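Local coordinates for MsStt7d protein (Micromonas, PDB 4IX3), which probably transfers phosphate from ATP to protein substrates, the chain being the catalytic kinase domain of an algal homologue of the state transition kinase Stt7, at residues V164-V169 / I187-A192. Residues are numbered along the deposited sequence; the frame is centred on the assembly and turned at random.
Sequences VVHRDV and IDLGAA. With MG (magnesium ion), chain E.
D168, the aspartate of the HRD motif, binds magnesium directly together with D188, whereas in typical kinases the metal is held by the DFG aspartate and an asparagine downstream of HRD. OD2 of D168 and OD2 of D188 come within 2.9 Å because both bind the metal. The D168 OD2–magnesium bond is 2.0 Å; four waters complete six-fold coordination, and the two carboxylate planes stand 82° apart. K170 forms a salt bridge with OD1 of D168, and ND2 of N173 a weak hydrogen bond with OD2 of D188. OD1 of D188 lies 3.0 Å from N of G190, which donates to it from above the carboxylate plane, an Asx turn that steadies its rotation. D188 opens the DFG motif, here with L189 in place of phenylalanine. H166, the histidine of HRD, has CG anti to the backbone N (chi1 177°), which carries the imidazole up to the D188 carbonyl, with ND1 3.7 Å from CD2 of L189. An alanine here would probably open a gap between CD2 of L189 and the D188 carbonyl. One water links both loops, donating to O of H166 and O of D188 while accepting from N of A191. CD of R167 packs 3.7 Å from CB of A191.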
loop_
_atom_site.group_PDB
_atom_site.type_symbol
_atom_site.label_atom_id
_atom_site.label_comp_id
_atom_site.label_asym_id
_atom_site.label_seq_id
_atom_site.Cartn_x
_atom_site.Cartn_y
_atom_site.Cartn_z
ATOM N N VAL B 164 -9.353 -18.518 11.780
ATOM C CA VAL B 164 -9.050 -17.321 11.020
ATOM C C VAL B 164 -9.386 -16.063 11.786
ATOM O O VAL B 164 -10.525 -15.947 12.288
ATOM C CB VAL B 164 -9.807 -17.361 9.671
ATOM C CG1 VAL B 164 -9.579 -16.070 8.873
ATOM C CG2 VAL B 164 -9.352 -18.597 8.867
ATOM N N VAL B 165 -8.428 -15.153 11.872
ATOM C CA VAL B 165 -8.670 -13.798 12.364
ATOM C C VAL B 165 -8.589 -12.851 11.182
ATOM O O VAL B 165 -7.580 -12.892 10.448
ATOM C CB VAL B 165 -7.707 -13.412 13.502
ATOM C CG1 VAL B 165 -7.892 -11.968 13.958
ATOM C CG2 VAL B 165 -7.884 -14.394 14.643
ATOM N N HIS B 166 -9.621 -12.053 10.959
ATOM C CA HIS B 166 -9.724 -11.309 9.694
ATOM C C HIS B 166 -8.706 -10.156 9.701
ATOM O O HIS B 166 -8.033 -9.911 8.685
ATOM C CB HIS B 166 -11.182 -10.809 9.556
ATOM C CG HIS B 166 -11.395 -9.970 8.354
ATOM N ND1 HIS B 166 -12.066 -10.348 7.223
ATOM C CD2 HIS B 166 -10.943 -8.687 8.139
ATOM C CE1 HIS B 166 -12.040 -9.327 6.331
ATOM N NE2 HIS B 166 -11.370 -8.303 6.928
ATOM N N ARG B 167 -8.626 -9.443 10.819
ATOM C CA ARG B 167 -7.633 -8.388 10.990
ATOM C C ARG B 167 -8.021 -7.028 10.405
ATOM O O ARG B 167 -7.460 -6.007 10.804
ATOM C CB ARG B 167 -6.285 -8.834 10.414
ATOM C CG ARG B 167 -5.125 -8.718 11.391
ATOM C CD ARG B 167 -3.840 -8.329 10.678
ATOM N NE ARG B 167 -2.713 -9.160 11.091
ATOM C CZ ARG B 167 -1.773 -8.771 11.947
ATOM N NH1 ARG B 167 -1.822 -7.560 12.484
ATOM N NH2 ARG B 167 -0.783 -9.593 12.266
ATOM N N ASP B 168 -8.959 -6.998 9.462
ATOM C CA ASP B 168 -9.294 -5.719 8.807
ATOM C C ASP B 168 -10.796 -5.510 8.723
ATOM O O ASP B 168 -11.343 -5.088 7.708
ATOM C CB ASP B 168 -8.630 -5.618 7.408
ATOM C CG ASP B 168 -8.505 -4.178 6.902
ATOM O OD1 ASP B 168 -8.720 -3.243 7.694
ATOM O OD2 ASP B 168 -8.220 -3.995 5.691
ATOM N N VAL B 169 -11.444 -5.809 9.850
ATOM C CA VAL B 169 -12.891 -5.586 9.931
ATOM C C VAL B 169 -13.150 -4.079 10.006
ATOM O O VAL B 169 -12.558 -3.362 10.850
ATOM C CB VAL B 169 -13.450 -6.320 11.171
ATOM C CG1 VAL B 169 -14.894 -5.922 11.431
ATOM C CG2 VAL B 169 -13.317 -7.826 10.994
ATOM N N ILE B 187 -15.246 -8.717 2.935
ATOM C CA ILE B 187 -14.248 -8.908 1.907
ATOM C C ILE B 187 -12.872 -8.748 2.550
ATOM O O ILE B 187 -12.742 -8.317 3.711
ATOM C CB ILE B 187 -14.370 -7.917 0.753
ATOM C CG1 ILE B 187 -14.262 -6.466 1.234
ATOM C CG2 ILE B 187 -15.692 -8.146 0.011
ATOM C CD1 ILE B 187 -13.854 -5.499 0.119
ATOM N N ASP B 188 -11.833 -9.058 1.762
ATOM C CA ASP B 188 -10.459 -8.640 2.027
ATOM C C ASP B 188 -9.819 -9.425 3.180
ATOM O O ASP B 188 -9.674 -8.922 4.323
ATOM C CB ASP B 188 -10.346 -7.131 2.246
ATOM C CG ASP B 188 -8.920 -6.747 2.585
ATOM O OD1 ASP B 188 -7.972 -7.477 2.160
ATOM O OD2 ASP B 188 -8.770 -5.740 3.379
ATOM N N LEU B 189 -9.398 -10.653 2.876
ATOM C CA LEU B 189 -8.635 -11.460 3.787
ATOM C C LEU B 189 -7.127 -11.241 3.568
ATOM O O LEU B 189 -6.294 -12.042 4.007
ATOM C CB LEU B 189 -8.982 -12.946 3.597
ATOM C CG LEU B 189 -10.401 -13.317 4.013
ATOM C CD1 LEU B 189 -10.872 -14.593 3.341
ATOM C CD2 LEU B 189 -10.630 -13.332 5.518
ATOM N N GLY B 190 -6.765 -10.067 3.042
ATOM C CA GLY B 190 -5.345 -9.800 2.737
ATOM C C GLY B 190 -4.435 -9.682 3.952
ATOM O O GLY B 190 -3.234 -9.914 3.880
ATOM N N ALA B 191 -5.001 -9.341 5.110
ATOM C CA ALA B 191 -4.232 -9.310 6.348
ATOM C C ALA B 191 -4.613 -10.420 7.313
ATOM O O ALA B 191 -4.138 -10.475 8.440
ATOM C CB ALA B 191 -4.390 -7.968 7.053
ATOM N N ALA B 192 -5.478 -11.326 6.862
ATOM C CA ALA B 192 -5.983 -12.326 7.746
ATOM C C ALA B 192 -4.911 -13.337 8.145
ATOM O O ALA B 192 -3.961 -13.643 7.384
ATOM C CB ALA B 192 -7.139 -13.045 7.082
HETATM MG MG MG E . -7.209 -4.556 4.041
HETATM O O HOH W 1 -7.621 -8.774 6.103
HETATM O O HOH W 2 -6.379 -6.169 5.039
HETATM O O HOH W 3 -6.243 -5.286 2.281
HETATM O O HOH W 4 -7.991 -3.082 2.922
HETATM O O HOH W 5 -5.610 -3.449 4.517
#